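Local coordinates for protein purine nucleoside phosphorylase YlmD (PDB 6T1B) that catalyses the phosphorolysis of adenosine, inosine and S-methyl-5'-thioadenosine, also deaminates adenosine, and binds two zinc ions, one of them catalytic, at residues R11-C16 / A64-F69; D113-L118 / I268-E273; V127-V132 / V174-A179; G148-I153 / D193-T198; C184-D189 / P212-L217. One frame throughout, in Å; residues are numbered along the deposited sequence.

Following the chain from its N terminus, contact 1 closes the first loop, bringing the end of helix 53-67 back onto strand 13-16. Contact 2 then opens at 113-118 and closes only at the C-terminal 268-273, so that contacts 3, 4 and 5 all nest within its loop. Contact 3 pairs strands 127-133 and 173-176 near the centre of the chain. Contact 4, joining the ends of helices 146-150 and 189-195, crosses contact 3, and it crosses contact 5 as well, which pairs 184-189 with 212-217 beside a zinc site. Contacts 3 and 5 follow in series. R271 links contact 2 to contact 1, and L195 meets L217 where contacts 4 and 5 touch.

Contact 1: R11-C16 / A64-F69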
# COMPACT_ATOMS: atom_id res chain seq x y z
N ARG A 11 6.83 17.31 -6.95
CA ARG A 11 6.07 17.70 -5.77
C ARG A 11 6.11 16.57 -4.75
O ARG A 11 7.01 15.72 -4.81
CB ARG A 11 4.65 18.11 -6.18
CG ARG A 11 4.60 19.45 -6.97
CD ARG A 11 5.13 20.62 -6.15
NE ARG A 11 5.13 21.91 -6.86
CZ ARG A 11 6.16 22.42 -7.53
NH1 ARG A 11 7.31 21.76 -7.63
NH2 ARG A 11 6.04 23.60 -8.12
N GLY A 12 5.15 16.56 -3.82
CA GLY A 12 5.20 15.67 -2.68
C GLY A 12 4.73 14.25 -2.97
O GLY A 12 3.81 13.75 -2.30
N TRP A 13 5.37 13.60 -3.95
CA TRP A 13 5.09 12.19 -4.21
C TRP A 13 6.26 11.50 -4.90
O TRP A 13 7.14 12.13 -5.52
CB TRP A 13 3.80 11.96 -5.01
CG TRP A 13 3.75 12.50 -6.39
CD1 TRP A 13 3.70 13.81 -6.77
CD2 TRP A 13 3.69 11.73 -7.60
NE1 TRP A 13 3.61 13.91 -8.13
CE2 TRP A 13 3.61 12.64 -8.67
CE3 TRP A 13 3.71 10.36 -7.88
CZ2 TRP A 13 3.55 12.24 -9.99
CZ3 TRP A 13 3.64 9.96 -9.20
CH2 TRP A 13 3.56 10.89 -10.23
N LEU A 14 6.26 10.18 -4.74
CA LEU A 14 7.25 9.29 -5.33
C LEU A 14 6.55 8.41 -6.36
O LEU A 14 5.53 7.79 -6.06
CB LEU A 14 7.87 8.37 -4.26
CG LEU A 14 8.41 9.03 -2.99
CD1 LEU A 14 8.98 7.96 -2.04
CD2 LEU A 14 9.43 10.09 -3.28
N ARG A 15 7.08 8.38 -7.57
CA ARG A 15 6.50 7.57 -8.62
C ARG A 15 7.06 6.16 -8.56
O ARG A 15 8.25 5.97 -8.29
CB ARG A 15 6.82 8.21 -9.97
CG ARG A 15 6.31 7.47 -11.20
CD ARG A 15 6.70 8.26 -12.47
NE ARG A 15 5.69 9.23 -12.90
CZ ARG A 15 5.94 10.39 -13.51
NH1 ARG A 15 7.18 10.77 -13.78
NH2 ARG A 15 4.93 11.18 -13.85
N CYS A 16 6.22 5.18 -8.84
CA CYS A 16 6.71 3.80 -8.92
C CYS A 16 7.35 3.63 -10.29
O CYS A 16 6.65 3.64 -11.31
CB CYS A 16 5.58 2.80 -8.73
SG CYS A 16 6.18 1.10 -8.95
N ALA A 64 -4.70 15.17 -6.51
CA ALA A 64 -5.48 15.04 -7.73
C ALA A 64 -5.00 16.01 -8.80
O ALA A 64 -4.94 15.66 -9.98
CB ALA A 64 -6.98 15.22 -7.46
N GLU A 65 -4.64 17.23 -8.41
CA GLU A 65 -4.09 18.22 -9.33
C GLU A 65 -2.73 17.77 -9.85
O GLU A 65 -2.47 17.81 -11.06
CB GLU A 65 -4.02 19.56 -8.59
CG GLU A 65 -3.21 20.68 -9.23
CD GLU A 65 -2.90 21.80 -8.23
OE1 GLU A 65 -3.69 21.98 -7.28
OE2 GLU A 65 -1.87 22.49 -8.37
N TRP A 66 -1.85 17.32 -8.95
CA TRP A 66 -0.54 16.86 -9.39
C TRP A 66 -0.64 15.71 -10.38
O TRP A 66 0.13 15.64 -11.35
CB TRP A 66 0.29 16.41 -8.19
CG TRP A 66 0.63 17.45 -7.19
CD1 TRP A 66 0.60 18.82 -7.35
CD2 TRP A 66 1.06 17.21 -5.85
NE1 TRP A 66 0.99 19.42 -6.18
CE2 TRP A 66 1.29 18.47 -5.25
CE3 TRP A 66 1.30 16.05 -5.11
CZ2 TRP A 66 1.72 18.58 -3.93
CZ3 TRP A 66 1.73 16.17 -3.80
CH2 TRP A 66 1.95 17.45 -3.23
N LEU A 67 -1.57 14.80 -10.16
CA LEU A 67 -1.71 13.61 -10.98
C LEU A 67 -2.62 13.82 -12.18
O LEU A 67 -2.71 12.93 -13.03
CB LEU A 67 -2.29 12.47 -10.16
CG LEU A 67 -1.52 11.99 -8.93
CD1 LEU A 67 -2.24 10.84 -8.27
CD2 LEU A 67 -0.09 11.59 -9.32
N ALA A 68 -3.31 14.94 -12.26
CA ALA A 68 -4.37 15.12 -13.25
C ALA A 68 -5.32 13.93 -13.23
O ALA A 68 -5.65 13.35 -14.26
CB ALA A 68 -3.77 15.34 -14.64
N PHE A 69 -5.78 13.58 -12.02
CA PHE A 69 -6.62 12.40 -11.79
C PHE A 69 -7.63 12.83 -10.74
O PHE A 69 -7.37 12.74 -9.53
CB PHE A 69 -5.79 11.20 -11.36
CG PHE A 69 -6.31 9.88 -11.85
CD1 PHE A 69 -5.51 9.04 -12.61
CD2 PHE A 69 -7.61 9.50 -11.59
CE1 PHE A 69 -6.00 7.82 -13.08
CE2 PHE A 69 -8.10 8.29 -12.05
CZ PHE A 69 -7.29 7.44 -12.77
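R11 and W66 cross at about a right angle where the loop leading into strand 13-16, and the first residue of that strand, which belongs to a mixed beta-sheet, pack on the last turn of helix 53-67. This helix-on-sheet contact is made of aromatic and aliphatic surface, with no hydrogen bond between the two segments. CB of R11 sits over the centre of the six-membered ring of W66, 3.6 Å from its centroid, in a CH-pi contact; the guanidinium leads away and stands at 88° to the indole plane. G12, the centre of an inverse gamma turn, lays its N over a face of W66 too, 3.4 Å from CH2. The two tryptophans run past each other in opposite directions: their planes are only 15° apart, yet slid so far that the rings hardly overlap, and they meet chiefly through W13 CD1 and W66 CE3. The last helical turn closes in a Schellman motif at A68, and W66 also rests on L43. From the same turn L67 comes over one face of W13 in a second CH-pi contact, its CD2 3.8 Å from the centroid of the six-membered ring.

Contact 2: D113-L118 / I268-E273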
# COMPACT_ATOMS: atom_id res chain seq x y z
N ASP A 113 -10.10 -3.71 -13.25
CA ASP A 113 -9.64 -3.88 -14.63
C ASP A 113 -10.12 -2.75 -15.54
O ASP A 113 -9.96 -2.83 -16.75
CB ASP A 113 -9.99 -5.27 -15.18
CG ASP A 113 -11.48 -5.49 -15.33
OD1 ASP A 113 -12.25 -4.57 -15.04
OD2 ASP A 113 -11.88 -6.60 -15.75
N GLU A 114 -10.62 -1.66 -14.96
CA GLU A 114 -11.10 -0.53 -15.72
C GLU A 114 -10.14 0.64 -15.62
O GLU A 114 -9.48 0.81 -14.59
CB GLU A 114 -12.49 -0.09 -15.23
CG GLU A 114 -13.52 -1.21 -15.31
CD GLU A 114 -14.93 -0.79 -14.99
OE1 GLU A 114 -15.81 -1.67 -15.04
OE2 GLU A 114 -15.18 0.40 -14.69
N ALA A 115 -10.06 1.43 -16.68
CA ALA A 115 -9.35 2.70 -16.61
C ALA A 115 -10.24 3.77 -15.97
O ALA A 115 -11.46 3.63 -15.86
CB ALA A 115 -8.90 3.15 -18.00
N GLY A 116 -9.60 4.87 -15.56
CA GLY A 116 -10.36 5.97 -14.99
C GLY A 116 -10.73 5.79 -13.54
O GLY A 116 -11.57 6.54 -13.02
N VAL A 117 -10.10 4.86 -12.83
CA VAL A 117 -10.42 4.53 -11.45
C VAL A 117 -9.11 4.52 -10.68
O VAL A 117 -8.24 3.67 -10.95
CB VAL A 117 -11.10 3.15 -11.37
CG1 VAL A 117 -11.35 2.76 -9.93
CG2 VAL A 117 -12.38 3.16 -12.17
N LEU A 118 -8.94 5.43 -9.73
CA LEU A 118 -7.71 5.50 -8.95
C LEU A 118 -7.92 4.80 -7.63
O LEU A 118 -8.63 5.30 -6.76
CB LEU A 118 -7.27 6.95 -8.74
CG LEU A 118 -5.83 7.07 -8.23
CD1 LEU A 118 -4.81 6.77 -9.32
CD2 LEU A 118 -5.56 8.43 -7.58
N ILE A 268 -2.87 3.68 -7.36
CA ILE A 268 -2.62 3.11 -8.69
C ILE A 268 -3.90 3.18 -9.51
O ILE A 268 -5.00 2.88 -9.03
CB ILE A 268 -2.05 1.68 -8.58
CG1 ILE A 268 -1.62 1.14 -9.95
CG2 ILE A 268 -3.05 0.71 -7.94
CD1 ILE A 268 -0.77 -0.13 -9.88
N GLY A 269 -3.74 3.51 -10.79
CA GLY A 269 -4.85 3.57 -11.72
C GLY A 269 -4.33 3.73 -13.13
O GLY A 269 -3.13 3.97 -13.33
N ARG A 270 -5.22 3.59 -14.09
CA ARG A 270 -4.89 3.81 -15.49
C ARG A 270 -5.73 4.95 -16.02
O ARG A 270 -6.91 5.07 -15.70
CB ARG A 270 -5.12 2.53 -16.29
CG ARG A 270 -4.12 1.46 -15.90
CD ARG A 270 -4.19 0.24 -16.78
NE ARG A 270 -5.50 -0.39 -16.74
CZ ARG A 270 -6.38 -0.37 -17.74
NH1 ARG A 270 -6.09 0.26 -18.87
NH2 ARG A 270 -7.55 -0.99 -17.63
N ARG A 271 -5.10 5.79 -16.84
CA ARG A 271 -5.80 6.92 -17.41
C ARG A 271 -6.74 6.48 -18.52
O ARG A 271 -6.42 5.59 -19.31
CB ARG A 271 -4.79 7.91 -17.99
CG ARG A 271 -3.83 8.49 -16.99
CD ARG A 271 -3.06 9.67 -17.60
NE ARG A 271 -2.07 10.14 -16.65
CZ ARG A 271 -2.34 10.92 -15.61
NH1 ARG A 271 -3.57 11.36 -15.42
NH2 ARG A 271 -1.37 11.29 -14.79
N GLU A 272 -7.90 7.14 -18.59
CA GLU A 272 -8.88 6.98 -19.65
C GLU A 272 -8.60 8.03 -20.71
O GLU A 272 -8.57 9.23 -20.39
CB GLU A 272 -10.26 7.22 -19.03
CG GLU A 272 -11.36 6.31 -19.50
CD GLU A 272 -12.59 6.43 -18.61
OE1 GLU A 272 -12.61 7.34 -17.75
OE2 GLU A 272 -13.52 5.61 -18.75
N GLU A 273 -8.40 7.61 -21.95
CA GLU A 273 -8.09 8.54 -23.04
C GLU A 273 -9.35 9.28 -23.52
O GLU A 273 -9.31 10.47 -23.83
CB GLU A 273 -7.46 7.82 -24.24
CG GLU A 273 -6.29 6.88 -23.93
CD GLU A 273 -5.25 7.48 -23.00
OE1 GLU A 273 -4.57 6.71 -22.29
OE2 GLU A 273 -5.12 8.72 -22.96
O HOH W 1 -7.91 2.77 -13.41
O HOH W 2 -7.07 -0.93 -14.36
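The guanidinium of R270 has A115 over one face, with CB of A115 4.1 Å from NH1, while D113 O lies at its edge, near the plane, 3.2 Å from NH2. A bend at chi3 (-60°) places NE of R270 for a 2.9 Å bond to a water that also lies beside E114 O. The backbone of the same arginine holds the loop directly: G116 N donates to R270 O over 2.7 Å in an almost straight bond (177°). A second water accepts from R270 N at 2.9 Å and lies close to E114 O and V117 O. G116 has a positive phi (81°), at which a beta carbon would be pressed against the preceding carbonyl. Over G116 comes E272, its OE1 3.8 Å from CA, while its OE2 forms a salt bridge with K90. L118 CD1 rests on the backbone of G269, 3.7 Å from N. This is how the loop before strand 118-123 follows the C-terminal tail beyond strand 264-269, the two strands being antiparallel neighbours in a mixed sheet; I268 packs on V139 and L141 of strand 138-144 in the other large sheet, and R271 reaches L67 O at the end of helix 53-67.

Contact 3: V127-V132 / V174-A179; sequences VPIYFV and VAIGPA
Y130 O is met by two donors from V174-A179: A175 N, at 2.9 Å and tilted 19° from the carbonyl plane, and CA of V174, which makes a CA-H...O contact of 3.2 Å. A175 O answers by accepting from Y130 N, and the tyrosine ring turns its edge to the same oxygen, with CD1 3.4 Å away in the ring plane. G177 N adds a nearly straight bond to P128 O (172°). Such reciprocal bonding marks Y130 and A175 as a hydrogen-bonded pair of antiparallel strands, with I129-I176 and F131-V174 as the non-hydrogen-bonded pairs beside it. Strands 127-133 and 173-176 are neighbours within a mixed sheet, and helix 219-229 lies over the face that carries I129, F131, V174 and I176. On that face V174 forks: CG1, anti to its backbone N (chi1 171°), meets I129 CG2 at 3.7 Å, while CG2 lies alongside the ring of F131. The opposite face, with Y130 and A175, turns to F21 and to A266 of strand 264-269, and Y130 OH is hydrogen-bonded to G27 O. Towards the catalytic zinc, bound in part by C126, V127 CG1 presses on I176 CG2 at 3.6 Å. P128 fits its ring against the departing chain, CD 3.2 Å from P178 O and CG 3.8 Å from G177 CA. An alanine here, lacking CG and CD, would probably open a gap against G177 and P178 and leave the backbone there freer to shift.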
# COMPACT_ATOMS: atom_id res chain seq x y z
N VAL A 127 2.80 -2.14 4.89
CA VAL A 127 3.33 -2.38 3.56
C VAL A 127 2.31 -2.09 2.46
O VAL A 127 1.24 -2.71 2.43
CB VAL A 127 3.84 -3.84 3.41
CG1 VAL A 127 4.44 -4.03 2.03
CG2 VAL A 127 4.82 -4.16 4.50
N PRO A 128 2.61 -1.15 1.55
CA PRO A 128 1.75 -0.98 0.36
C PRO A 128 2.19 -1.94 -0.73
O PRO A 128 3.37 -1.94 -1.13
CB PRO A 128 1.97 0.49 -0.03
CG PRO A 128 3.35 0.82 0.44
CD PRO A 128 3.73 -0.18 1.55
N ILE A 129 1.28 -2.77 -1.20
CA ILE A 129 1.61 -3.77 -2.21
C ILE A 129 0.83 -3.41 -3.47
O ILE A 129 -0.40 -3.43 -3.48
CB ILE A 129 1.29 -5.20 -1.75
CG1 ILE A 129 1.86 -5.52 -0.37
CG2 ILE A 129 1.87 -6.17 -2.78
CD1 ILE A 129 1.46 -6.87 0.13
N TYR A 130 1.56 -3.03 -4.53
CA TYR A 130 0.99 -2.63 -5.79
C TYR A 130 1.07 -3.81 -6.76
O TYR A 130 2.13 -4.43 -6.89
CB TYR A 130 1.79 -1.48 -6.41
CG TYR A 130 1.95 -0.21 -5.57
CD1 TYR A 130 2.79 -0.18 -4.46
CD2 TYR A 130 1.32 0.98 -5.93
CE1 TYR A 130 2.97 0.98 -3.71
CE2 TYR A 130 1.49 2.13 -5.20
CZ TYR A 130 2.31 2.12 -4.08
OH TYR A 130 2.52 3.29 -3.36
N PHE A 131 -0.02 -4.06 -7.50
CA PHE A 131 -0.11 -5.16 -8.43
C PHE A 131 -0.48 -4.64 -9.82
O PHE A 131 -1.32 -3.73 -9.93
CB PHE A 131 -1.21 -6.13 -8.02
CG PHE A 131 -1.03 -6.79 -6.68
CD1 PHE A 131 -1.32 -6.14 -5.51
CD2 PHE A 131 -0.63 -8.11 -6.61
CE1 PHE A 131 -1.19 -6.80 -4.30
CE2 PHE A 131 -0.49 -8.75 -5.40
CZ PHE A 131 -0.78 -8.11 -4.26
N VAL A 132 0.09 -5.23 -10.85
CA VAL A 132 -0.31 -4.90 -12.20
C VAL A 132 -0.20 -6.16 -13.04
O VAL A 132 0.73 -6.95 -12.89
CB VAL A 132 0.53 -3.74 -12.79
CG1 VAL A 132 1.98 -4.10 -12.95
CG2 VAL A 132 -0.09 -3.23 -14.10
N VAL A 174 4.63 -6.98 -9.28
CA VAL A 174 4.35 -6.42 -7.97
C VAL A 174 5.43 -5.41 -7.60
O VAL A 174 6.61 -5.66 -7.84
CB VAL A 174 4.28 -7.52 -6.88
CG1 VAL A 174 4.21 -6.87 -5.52
CG2 VAL A 174 3.09 -8.45 -7.15
N ALA A 175 5.03 -4.30 -7.00
CA ALA A 175 5.97 -3.41 -6.34
C ALA A 175 5.58 -3.36 -4.87
O ALA A 175 4.41 -3.13 -4.55
CB ALA A 175 5.96 -2.02 -6.94
N ILE A 176 6.54 -3.60 -3.99
CA ILE A 176 6.35 -3.47 -2.55
C ILE A 176 6.96 -2.12 -2.19
O ILE A 176 8.15 -1.89 -2.44
CB ILE A 176 7.01 -4.63 -1.81
CG1 ILE A 176 6.22 -5.91 -2.09
CG2 ILE A 176 7.10 -4.37 -0.32
CD1 ILE A 176 6.94 -7.17 -1.69
N GLY A 177 6.15 -1.22 -1.67
CA GLY A 177 6.55 0.16 -1.49
C GLY A 177 7.17 0.45 -0.14
O GLY A 177 7.38 -0.46 0.68
N PRO A 178 7.48 1.72 0.09
CA PRO A 178 8.07 2.15 1.37
C PRO A 178 7.20 1.73 2.55
O PRO A 178 5.98 1.89 2.54
CB PRO A 178 8.14 3.67 1.23
CG PRO A 178 8.27 3.89 -0.25
CD PRO A 178 7.37 2.84 -0.86
N ALA A 179 7.87 1.26 3.60
CA ALA A 179 7.21 0.71 4.78
C ALA A 179 8.24 0.65 5.88
O ALA A 179 9.42 0.93 5.67
CB ALA A 179 6.63 -0.67 4.48

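Contact 4: G148-I153 / D193-T198; sequences GTAGGI and DSLRPT
L195 reaches across to A150 and T149 with a single methyl: CD2 lies 3.6 Å from A150 N and 3.8 Å from T149 CG2. This is a helix-helix contact made at the ends of two helices, the final turn of helix 146-150 meeting the last turn of helix 189-195 and the short 3-10 segment after it. CB of A150 fits against S194, 3.6 Å from OG, and CG2 of T198 comes close to A150 O, 3.2 Å away. No direct hydrogen bond joins the segments, but a water donates to both A150 O and S194 O, bridging the two backbones.

A second shell positions these groups. T198 OG1, held between its backbone N and carbonyl carbon (chi1 74°), donates to a lone pair of L195 O at 2.8 Å; T198 N donates to that oxygen as well, so two bonds grip it. An alanine at T198 would probably leave L195 O with one donor fewer and open a gap beside A150 O where the methyl had been. S194 OG is turned back to V191 O. T149 OG1 bonds to G145 O and N223, and T149 O accepts from Q226, which ties this end to helix 219-229; strand 138-144 lies beneath through A144. L195 also touches W207. Beyond A150 the chain leaves helical geometry at G152, whose positive phi (75°) belongs to a Schellman motif: G152 N bonds to T149 O, and I153 N reaches G148 O at 3.0 Å.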
# COMPACT_ATOMS: atom_id res chain seq x y z
N GLY A 148 -2.72 -8.24 8.40
CA GLY A 148 -3.09 -8.56 7.03
C GLY A 148 -2.12 -9.54 6.40
O GLY A 148 -2.51 -10.40 5.61
N THR A 149 -0.84 -9.41 6.74
CA THR A 149 0.16 -10.37 6.27
C THR A 149 -0.10 -11.75 6.86
O THR A 149 -0.05 -12.76 6.15
CB THR A 149 1.56 -9.88 6.63
OG1 THR A 149 1.78 -8.57 6.06
CG2 THR A 149 2.63 -10.79 6.08
N ALA A 150 -0.43 -11.81 8.15
CA ALA A 150 -0.77 -13.09 8.78
C ALA A 150 -2.02 -13.69 8.14
O ALA A 150 -2.17 -14.92 8.10
CB ALA A 150 -0.98 -12.89 10.28
N GLY A 151 -2.92 -12.84 7.64
CA GLY A 151 -4.11 -13.25 6.93
C GLY A 151 -3.90 -13.59 5.48
O GLY A 151 -4.84 -14.05 4.82
N GLY A 152 -2.69 -13.40 4.97
CA GLY A 152 -2.39 -13.76 3.60
C GLY A 152 -2.94 -12.82 2.55
O GLY A 152 -3.28 -13.27 1.45
N ILE A 153 -3.02 -11.52 2.83
CA ILE A 153 -3.66 -10.63 1.87
C ILE A 153 -2.93 -10.62 0.53
O ILE A 153 -3.56 -10.54 -0.53
CB ILE A 153 -3.82 -9.21 2.46
CG1 ILE A 153 -4.79 -8.42 1.60
CG2 ILE A 153 -2.50 -8.50 2.64
CD1 ILE A 153 -5.17 -7.06 2.14
N ASP A 193 4.65 -15.73 15.54
CA ASP A 193 3.92 -17.00 15.53
C ASP A 193 2.73 -16.95 14.58
O ASP A 193 2.39 -17.96 13.95
CB ASP A 193 3.45 -17.35 16.95
CG ASP A 193 4.59 -17.80 17.84
OD1 ASP A 193 5.65 -18.18 17.31
OD2 ASP A 193 4.41 -17.78 19.08
N SER A 194 2.07 -15.80 14.47
CA SER A 194 0.95 -15.68 13.54
C SER A 194 1.42 -15.67 12.09
O SER A 194 0.64 -16.02 11.20
CB SER A 194 0.16 -14.40 13.83
OG SER A 194 0.86 -13.26 13.33
N LEU A 195 2.67 -15.27 11.85
CA LEU A 195 3.20 -15.25 10.50
C LEU A 195 3.78 -16.57 10.06
O LEU A 195 3.75 -16.87 8.85
CB LEU A 195 4.28 -14.17 10.37
CG LEU A 195 3.83 -12.74 10.60
CD1 LEU A 195 5.01 -11.78 10.64
CD2 LEU A 195 2.85 -12.29 9.51
N ARG A 196 4.32 -17.38 10.97
CA ARG A 196 4.96 -18.62 10.57
C ARG A 196 4.08 -19.49 9.68
O ARG A 196 4.59 -20.01 8.67
CB ARG A 196 5.45 -19.42 11.79
CG ARG A 196 6.83 -19.01 12.26
CD ARG A 196 7.63 -20.16 12.84
NE ARG A 196 8.71 -19.64 13.68
CZ ARG A 196 8.50 -19.06 14.86
NH1 ARG A 196 7.26 -18.95 15.32
NH2 ARG A 196 9.52 -18.58 15.56
N PRO A 197 2.78 -19.65 9.96
CA PRO A 197 1.96 -20.56 9.13
C PRO A 197 1.79 -20.11 7.70
O PRO A 197 1.36 -20.92 6.87
CB PRO A 197 0.61 -20.57 9.86
CG PRO A 197 0.91 -20.14 11.25
CD PRO A 197 2.05 -19.17 11.15
N THR A 198 2.10 -18.86 7.37
CA THR A 198 1.84 -18.34 6.03
C THR A 198 3.02 -18.52 5.09
O THR A 198 2.90 -18.17 3.90
CB THR A 198 1.49 -16.85 6.11
OG1 THR A 198 2.68 -16.09 6.37
CG2 THR A 198 0.47 -16.57 7.21
O HOH W 3 -1.94 -16.89 10.52

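Contact 5: C184-D189 / P212-L217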
# COMPACT_ATOMS: atom_id res chain seq x y z
N CYS A 184 13.66 -0.81 12.42
CA CYS A 184 12.84 -0.04 13.35
C CYS A 184 11.62 -0.78 13.88
O CYS A 184 10.93 -0.23 14.75
CB CYS A 184 12.32 1.23 12.65
SG CYS A 184 13.59 2.37 12.01
N TYR A 185 11.29 -1.97 13.38
CA TYR A 185 10.05 -2.65 13.75
C TYR A 185 10.39 -3.91 14.54
O TYR A 185 10.85 -4.90 13.96
CB TYR A 185 9.26 -3.01 12.49
CG TYR A 185 7.83 -3.47 12.73
CD1 TYR A 185 7.11 -3.09 13.85
CD2 TYR A 185 7.21 -4.29 11.80
CE1 TYR A 185 5.80 -3.51 14.04
CE2 TYR A 185 5.90 -4.72 11.97
CZ TYR A 185 5.21 -4.33 13.09
OH TYR A 185 3.91 -4.76 13.27
N THR A 186 10.17 -3.87 15.84
CA THR A 186 10.42 -4.99 16.73
C THR A 186 9.09 -5.49 17.26
O THR A 186 8.27 -4.70 17.74
CB THR A 186 11.32 -4.57 17.90
OG1 THR A 186 12.60 -4.16 17.38
CG2 THR A 186 11.52 -5.73 18.87
N VAL A 187 8.88 -6.81 17.18
CA VAL A 187 7.63 -7.45 17.56
C VAL A 187 7.94 -8.62 18.50
O VAL A 187 9.10 -8.97 18.73
CB VAL A 187 6.81 -7.92 16.35
CG1 VAL A 187 6.56 -6.74 15.41
CG2 VAL A 187 7.51 -9.07 15.63
N ASP A 188 6.87 -9.23 19.02
CA ASP A 188 6.97 -10.31 20.00
C ASP A 188 6.61 -11.65 19.38
O ASP A 188 6.28 -11.76 18.20
CB ASP A 188 6.12 -10.00 21.24
CG ASP A 188 4.66 -9.76 20.91
OD1 ASP A 188 4.20 -10.19 19.82
OD2 ASP A 188 3.95 -9.14 21.73
N ASP A 189 6.69 -12.70 20.20
CA ASP A 189 6.41 -14.05 19.71
C ASP A 189 5.01 -14.16 19.12
O ASP A 189 4.79 -14.93 18.18
CB ASP A 189 6.55 -15.07 20.84
CG ASP A 189 7.98 -15.31 21.21
OD1 ASP A 189 8.74 -15.76 20.32
OD2 ASP A 189 8.36 -15.03 22.36
N PRO A 212 15.90 -11.89 23.65
CA PRO A 212 14.93 -12.96 23.91
C PRO A 212 13.50 -12.49 23.77
O PRO A 212 13.07 -11.54 24.43
CB PRO A 212 15.26 -13.40 25.34
CG PRO A 212 16.72 -13.07 25.49
CD PRO A 212 16.89 -11.76 24.75
N GLY A 213 12.75 -13.13 22.87
CA GLY A 213 11.35 -12.82 22.68
C GLY A 213 11.06 -11.58 21.87
O GLY A 213 9.89 -11.20 21.76
N GLN A 214 12.08 -10.94 21.31
CA GLN A 214 11.93 -9.73 20.51
C GLN A 214 12.54 -9.96 19.14
O GLN A 214 13.69 -10.43 19.04
CB GLN A 214 12.64 -8.56 21.19
CG GLN A 214 12.01 -8.16 22.51
CD GLN A 214 10.66 -7.50 22.30
OE1 GLN A 214 9.61 -8.13 22.48
NE2 GLN A 214 10.67 -6.24 21.90
N TYR A 215 11.77 -9.63 18.10
CA TYR A 215 12.16 -9.92 16.72
C TYR A 215 12.10 -8.67 15.87
O TYR A 215 11.08 -7.98 15.84
CB TYR A 215 11.22 -10.98 16.13
CG TYR A 215 11.17 -12.22 16.95
CD1 TYR A 215 10.26 -12.35 17.99
CD2 TYR A 215 12.05 -13.27 16.72
CE1 TYR A 215 10.21 -13.48 18.77
CE2 TYR A 215 12.01 -14.41 17.49
CZ TYR A 215 11.09 -14.51 18.51
OH TYR A 215 11.05 -15.65 19.29
N ALA A 216 13.22 -8.40 15.19
CA ALA A 216 13.22 -7.41 14.13
C ALA A 216 12.54 -8.00 12.90
O ALA A 216 13.04 -8.98 12.33
CB ALA A 216 14.65 -7.02 13.80
N LEU A 217 11.41 -7.43 12.50
CA LEU A 217 10.55 -8.04 11.50
C LEU A 217 10.60 -7.25 10.20
O LEU A 217 10.50 -6.02 10.22
CB LEU A 217 9.11 -8.08 12.02
CG LEU A 217 8.02 -8.51 11.05
CD1 LEU A 217 8.28 -9.90 10.54
CD2 LEU A 217 6.69 -8.44 11.74
O HOH W 4 7.81 -12.39 23.02
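T186 and V187 pair with A216 and Y215 as antiparallel strands, in a small three-stranded sheet where 186-187 is an outer strand and 214-217 the middle one. V187 and Y215 form the hydrogen-bonded pair, each N donating to the other's O at 2.8 Å; L217 N extends the pairing to Y185 O. Just before the strand, C184 binds zinc together with C183, C243 and C246, a site that is probably structural, so the pairing starts close to that metal. Apolar groups gather on the face bearing V187: L217 CD2 lies 3.8 Å from Y185 CE2 and 4.0 Å from V187 CG2, the leucine and tyrosine running side by side and pointing the same way. With CG anti to the backbone N (chi1 -168°), the Y185 ring lies beside L217, and V187 CG1 stands over one of its faces, toward the rim. Helix 189-195 covers this cluster through V191, V192 and L195, and D188 caps its first turn with OD1 on V191 N. Where the helix begins, a water accepts from D189 N and donates to D189 OD2 and, across the contact, to G213 O, the last at 2.7 Å. D189 and Y215 cross obliquely, carboxylate and ring planes 70° apart, and Y215 OH gives a short bond of 2.5 Å to D189 OD1, reached on its syn side and 20° out of the carboxylate plane.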